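Local coordinates for N-(5'-phosphoribosyl)anthranilate isomerase (Pyrococcus furiosus, PDB 4AAJ), which catalyses the isomerisation of N-(5-phospho-beta-D-ribosyl)anthranilate to 1-(2-carboxyphenylamino)-1-deoxy-D-ribulose 5-phosphate, the third step from chorismate to tryptophan, at residues G181-V193 with K214-V226. Residues are numbered along the deposited sequence; the frame is centred on the assembly and turned at random.
Sequences GLNAENVEEVIKV and KLVEEFVRRAKNV. With SO4 (sulfate ion), chain B.
Arg222 reaches across to segment 181-193, its chain extended from CG to NE, and gives Ala184 O a hydrogen bond from NH1 (2.9 Å). The bond is bent, 139° at the hydrogen, and NH1 stands above the carbonyl plane. Ala184 CB, a small methyl, lies over the guanidinium face that also meets two carboxylates. Glu185 OE2 and Glu218 OE2 are well out of the guanidinium plane, so they hold Arg222 by charge alone, Glu218 OE2 at 2.8 Å from Arg222 NH2. With an alanine at Arg222, Ala184 O would probably lose this donor, and Glu185 OE2 and Glu218 OE2, 4.0 Å apart, the cation that offsets their like charges.

Deeper in, chi1 of -175° swings the Phe219 ring to 182-187, a large apolar surface suited to this buried site: its edge takes the Asn183 backbone, one face Val187 CG1, and CZ meets Val187 CG2 at 3.5 Å. Ala223, with only a methyl, lets Ile191 CD1 come within 3.8 Å of its CB; farther along, branched Val226 fills in against Ile191 and Glu188.

Within 181-186, Asn186 accepts from Asn183 N and donates to Gly181 O. Gly181 N, Ser202 N and Ser203 N bind a sulfate, probably from the crystallisation liquor, where the substrate phosphate probably sits, after the seventh and eighth strands. Phe219 continues inward onto Val199 and Val23. The two segments' helices cross at -30°, side by side outside the closed eight-stranded parallel barrel of a TIM-barrel fold.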
loop_
_atom_site.group_PDB
_atom_site.type_symbol
_atom_site.label_atom_id
_atom_site.label_comp_id
_atom_site.label_asym_id
_atom_site.label_seq_id
_atom_site.Cartn_x
_atom_site.Cartn_y
_atom_site.Cartn_z
ATOM N N GLY A 181 -5.428 8.960 4.744
ATOM C CA GLY A 181 -5.941 9.672 5.901
ATOM C C GLY A 181 -6.609 8.806 6.945
ATOM O O GLY A 181 -7.391 9.311 7.748
ATOM N N LEU A 182 -6.309 7.507 6.947
ATOM C CA LEU A 182 -6.906 6.609 7.933
ATOM C C LEU A 182 -6.237 6.771 9.296
ATOM O O LEU A 182 -5.048 7.050 9.387
ATOM C CB LEU A 182 -6.838 5.142 7.491
ATOM C CG LEU A 182 -7.458 4.736 6.146
ATOM C CD1 LEU A 182 -7.287 3.245 5.915
ATOM C CD2 LEU A 182 -8.924 5.120 6.052
ATOM N N ASN A 183 -7.030 6.602 10.346
ATOM C CA ASN A 183 -6.538 6.572 11.724
ATOM C C ASN A 183 -7.537 5.797 12.578
ATOM O O ASN A 183 -8.588 5.396 12.073
ATOM C CB ASN A 183 -6.315 7.995 12.259
ATOM C CG ASN A 183 -7.561 8.862 12.172
ATOM O OD1 ASN A 183 -8.674 8.413 12.459
ATOM N ND2 ASN A 183 -7.376 10.115 11.785
ATOM N N ALA A 184 -7.223 5.592 13.857
ATOM C CA ALA A 184 -8.080 4.804 14.755
ATOM C C ALA A 184 -9.514 5.336 14.871
ATOM O O ALA A 184 -10.450 4.572 15.120
ATOM C CB ALA A 184 -7.439 4.692 16.130
ATOM N N GLU A 185 -9.676 6.642 14.670
ATOM C CA GLU A 185 -10.962 7.320 14.854
ATOM C C GLU A 185 -11.903 7.165 13.659
ATOM O O GLU A 185 -13.119 7.343 13.793
ATOM C CB GLU A 185 -10.748 8.810 15.165
ATOM C CG GLU A 185 -9.733 9.097 16.268
ATOM C CD GLU A 185 -10.128 8.510 17.613
ATOM O OE1 GLU A 185 -11.137 8.962 18.197
ATOM O OE2 GLU A 185 -9.421 7.598 18.095
ATOM N N ASN A 186 -11.342 6.836 12.495
ATOM C CA ASN A 186 -12.130 6.725 11.270
ATOM C C ASN A 186 -12.052 5.363 10.574
ATOM O O ASN A 186 -12.864 5.075 9.697
ATOM C CB ASN A 186 -11.778 7.860 10.288
ATOM C CG ASN A 186 -10.346 7.779 9.768
ATOM O OD1 ASN A 186 -9.717 6.724 9.785
ATOM N ND2 ASN A 186 -9.829 8.905 9.296
ATOM N N VAL A 187 -11.080 4.539 10.969
ATOM C CA VAL A 187 -10.827 3.251 10.306
ATOM C C VAL A 187 -12.041 2.319 10.324
ATOM O O VAL A 187 -12.380 1.709 9.305
ATOM C CB VAL A 187 -9.554 2.539 10.848
ATOM C CG1 VAL A 187 -9.690 2.181 12.326
ATOM C CG2 VAL A 187 -9.223 1.303 10.020
ATOM N N GLU A 188 -12.703 2.234 11.475
ATOM C CA GLU A 188 -13.858 1.348 11.641
ATOM C C GLU A 188 -15.018 1.743 10.725
ATOM O O GLU A 188 -15.693 0.880 10.161
ATOM C CB GLU A 188 -14.299 1.302 13.106
ATOM C CG GLU A 188 -13.204 0.817 14.049
ATOM C CD GLU A 188 -13.729 0.375 15.402
ATOM O OE1 GLU A 188 -14.576 1.088 15.984
ATOM O OE2 GLU A 188 -13.283 -0.686 15.889
ATOM N N GLU A 189 -15.219 3.049 10.566
ATOM C CA GLU A 189 -16.271 3.583 9.700
ATOM C C GLU A 189 -15.938 3.391 8.222
ATOM O O GLU A 189 -16.801 2.989 7.433
ATOM C CB GLU A 189 -16.527 5.064 10.009
ATOM C CG GLU A 189 -17.824 5.619 9.428
ATOM C CD GLU A 189 -19.069 4.897 9.922
ATOM O OE1 GLU A 189 -19.100 4.473 11.100
ATOM O OE2 GLU A 189 -20.025 4.757 9.128
ATOM N N VAL A 190 -14.689 3.677 7.855
ATOM C CA VAL A 190 -14.210 3.462 6.489
ATOM C C VAL A 190 -14.430 2.003 6.083
ATOM O O VAL A 190 -14.930 1.731 4.993
ATOM C CB VAL A 190 -12.724 3.868 6.330
ATOM C CG1 VAL A 190 -12.143 3.335 5.023
ATOM C CG2 VAL A 190 -12.582 5.384 6.392
ATOM N N ILE A 191 -14.079 1.082 6.978
ATOM C CA ILE A 191 -14.227 -0.350 6.720
ATOM C C ILE A 191 -15.694 -0.765 6.534
ATOM O O ILE A 191 -15.998 -1.610 5.689
ATOM C CB ILE A 191 -13.540 -1.198 7.814
ATOM C CG1 ILE A 191 -12.017 -1.076 7.681
ATOM C CG2 ILE A 191 -13.956 -2.659 7.710
ATOM C CD1 ILE A 191 -11.227 -1.676 8.825
ATOM N N LYS A 192 -16.592 -0.167 7.319
ATOM C CA LYS A 192 -18.025 -0.464 7.209
ATOM C C LYS A 192 -18.599 -0.020 5.869
ATOM O O LYS A 192 -19.397 -0.733 5.267
ATOM C CB LYS A 192 -18.817 0.160 8.362
ATOM C CG LYS A 192 -18.756 -0.621 9.666
ATOM C CD LYS A 192 -19.860 -0.191 10.630
ATOM C CE LYS A 192 -19.477 1.029 11.457
ATOM N NZ LYS A 192 -18.655 0.660 12.646
ATOM N N VAL A 193 -18.176 1.147 5.395
ATOM C CA VAL A 193 -18.683 1.689 4.138
ATOM C C VAL A 193 -18.064 0.983 2.931
ATOM O O VAL A 193 -18.782 0.524 2.046
ATOM C CB VAL A 193 -18.454 3.212 4.040
ATOM C CG1 VAL A 193 -18.941 3.750 2.701
ATOM C CG2 VAL A 193 -19.157 3.926 5.181
ATOM N N LYS A 214 1.613 2.339 20.417
ATOM C CA LYS A 214 0.245 2.347 20.933
ATOM C C LYS A 214 -0.780 2.691 19.852
ATOM O O LYS A 214 -1.874 2.126 19.836
ATOM C CB LYS A 214 0.113 3.270 22.151
ATOM C CG LYS A 214 0.703 2.669 23.421
ATOM C CD LYS A 214 0.924 3.717 24.502
ATOM C CE LYS A 214 1.611 3.109 25.715
ATOM N NZ LYS A 214 2.151 4.150 26.630
ATOM N N LEU A 215 -0.421 3.601 18.949
ATOM C CA LEU A 215 -1.282 3.915 17.800
ATOM C C LEU A 215 -1.367 2.734 16.828
ATOM O O LEU A 215 -2.461 2.376 16.384
ATOM C CB LEU A 215 -0.836 5.199 17.086
ATOM C CG LEU A 215 -0.953 6.543 17.828
ATOM C CD1 LEU A 215 -0.545 7.694 16.920
ATOM C CD2 LEU A 215 -2.346 6.790 18.397
ATOM N N VAL A 216 -0.217 2.125 16.526
ATOM C CA VAL A 216 -0.148 0.918 15.688
ATOM C C VAL A 216 -1.054 -0.186 16.236
ATOM O O VAL A 216 -1.918 -0.697 15.519
ATOM C CB VAL A 216 1.310 0.404 15.533
ATOM C CG1 VAL A 216 1.350 -0.990 14.912
ATOM C CG2 VAL A 216 2.139 1.373 14.702
ATOM N N GLU A 217 -0.868 -0.531 17.511
ATOM C CA GLU A 217 -1.648 -1.590 18.161
ATOM C C GLU A 217 -3.151 -1.294 18.147
ATOM O O GLU A 217 -3.959 -2.180 17.865
ATOM C CB GLU A 217 -1.143 -1.817 19.595
ATOM C CG GLU A 217 -1.783 -2.984 20.338
ATOM C CD GLU A 217 -3.122 -2.631 20.968
ATOM O OE1 GLU A 217 -3.280 -1.487 21.461
ATOM O OE2 GLU A 217 -4.021 -3.500 20.976
ATOM N N GLU A 218 -3.511 -0.047 18.449
ATOM C CA GLU A 218 -4.905 0.401 18.456
ATOM C C GLU A 218 -5.528 0.350 17.060
ATOM O O GLU A 218 -6.627 -0.186 16.885
ATOM C CB GLU A 218 -4.995 1.820 19.014
ATOM C CG GLU A 218 -6.406 2.304 19.303
ATOM C CD GLU A 218 -6.468 3.799 19.564
ATOM O OE1 GLU A 218 -5.400 4.433 19.706
ATOM O OE2 GLU A 218 -7.593 4.343 19.626
ATOM N N PHE A 219 -4.822 0.906 16.074
ATOM C CA PHE A 219 -5.309 0.904 14.697
ATOM C C PHE A 219 -5.582 -0.512 14.204
ATOM O O PHE A 219 -6.654 -0.791 13.668
ATOM C CB PHE A 219 -4.318 1.595 13.753
ATOM C CG PHE A 219 -4.826 1.732 12.338
ATOM C CD1 PHE A 219 -4.719 0.675 11.435
ATOM C CD2 PHE A 219 -5.417 2.916 11.913
ATOM C CE1 PHE A 219 -5.193 0.796 10.137
ATOM C CE2 PHE A 219 -5.889 3.041 10.614
ATOM C CZ PHE A 219 -5.774 1.981 9.726
ATOM N N VAL A 220 -4.605 -1.396 14.379
ATOM C CA VAL A 220 -4.721 -2.770 13.902
ATOM C C VAL A 220 -5.888 -3.469 14.602
ATOM O O VAL A 220 -6.737 -4.070 13.942
ATOM C CB VAL A 220 -3.399 -3.559 14.067
ATOM C CG1 VAL A 220 -3.569 -5.013 13.650
ATOM C CG2 VAL A 220 -2.286 -2.920 13.247
ATOM N N ARG A 221 -5.938 -3.353 15.931
ATOM C CA ARG A 221 -6.991 -3.985 16.734
ATOM C C ARG A 221 -8.386 -3.560 16.276
ATOM O O ARG A 221 -9.241 -4.411 16.017
ATOM C CB ARG A 221 -6.795 -3.677 18.226
ATOM C CG ARG A 221 -7.641 -4.525 19.166
ATOM C CD ARG A 221 -7.511 -4.077 20.620
ATOM N NE ARG A 221 -8.120 -2.764 20.857
ATOM C CZ ARG A 221 -7.455 -1.672 21.231
ATOM N NH1 ARG A 221 -6.146 -1.719 21.436
ATOM N NH2 ARG A 221 -8.104 -0.528 21.411
ATOM N N ARG A 222 -8.598 -2.248 16.171
ATOM C CA ARG A 222 -9.879 -1.687 15.738
ATOM C C ARG A 222 -10.258 -2.133 14.326
ATOM O O ARG A 222 -11.419 -2.476 14.067
ATOM C CB ARG A 222 -9.859 -0.155 15.811
ATOM C CG ARG A 222 -9.855 0.412 17.220
ATOM C CD ARG A 222 -10.098 1.911 17.203
ATOM N NE ARG A 222 -10.018 2.492 18.542
ATOM C CZ ARG A 222 -10.498 3.687 18.878
ATOM N NH1 ARG A 222 -11.104 4.451 17.977
ATOM N NH2 ARG A 222 -10.372 4.121 20.126
ATOM N N ALA A 223 -9.277 -2.123 13.421
ATOM C CA ALA A 223 -9.499 -2.540 12.040
ATOM C C ALA A 223 -9.871 -4.016 11.967
ATOM O O ALA A 223 -10.799 -4.392 11.255
ATOM C CB ALA A 223 -8.269 -2.253 11.187
ATOM N N LYS A 224 -9.153 -4.839 12.725
ATOM C CA LYS A 224 -9.399 -6.281 12.781
ATOM C C LYS A 224 -10.771 -6.638 13.374
ATOM O O LYS A 224 -11.295 -7.718 13.103
ATOM C CB LYS A 224 -8.300 -6.981 13.586
ATOM C CG LYS A 224 -6.901 -6.889 12.990
ATOM C CD LYS A 224 -6.717 -7.833 11.822
ATOM C CE LYS A 224 -5.247 -7.960 11.462
ATOM N NZ LYS A 224 -5.108 -8.782 10.239
ATOM N N ASN A 225 -11.337 -5.725 14.166
ATOM C CA ASN A 225 -12.608 -5.945 14.868
ATOM C C ASN A 225 -13.879 -5.751 14.038
ATOM O O ASN A 225 -14.929 -6.307 14.368
ATOM C CB ASN A 225 -12.685 -5.067 16.120
ATOM C CG ASN A 225 -11.954 -5.670 17.304
ATOM O OD1 ASN A 225 -11.659 -6.869 17.330
ATOM N ND2 ASN A 225 -11.664 -4.841 18.299
ATOM N N VAL A 226 -13.789 -4.958 12.973
ATOM C CA VAL A 226 -14.947 -4.673 12.127
ATOM C C VAL A 226 -15.160 -5.779 11.099
ATOM O O VAL A 226 -15.270 -6.953 11.450
ATOM C CB VAL A 226 -14.805 -3.322 11.402
ATOM C CG1 VAL A 226 -16.130 -2.914 10.781
ATOM C CG2 VAL A 226 -14.327 -2.253 12.369
HETATM S S SO4 B . -1.576 8.022 5.112
HETATM O O1 SO4 B . -1.224 7.273 3.889
HETATM O O2 SO4 B . -0.346 8.680 5.600
HETATM O O3 SO4 B . -2.094 7.122 6.157
HETATM O O4 SO4 B . -2.621 9.014 4.778
#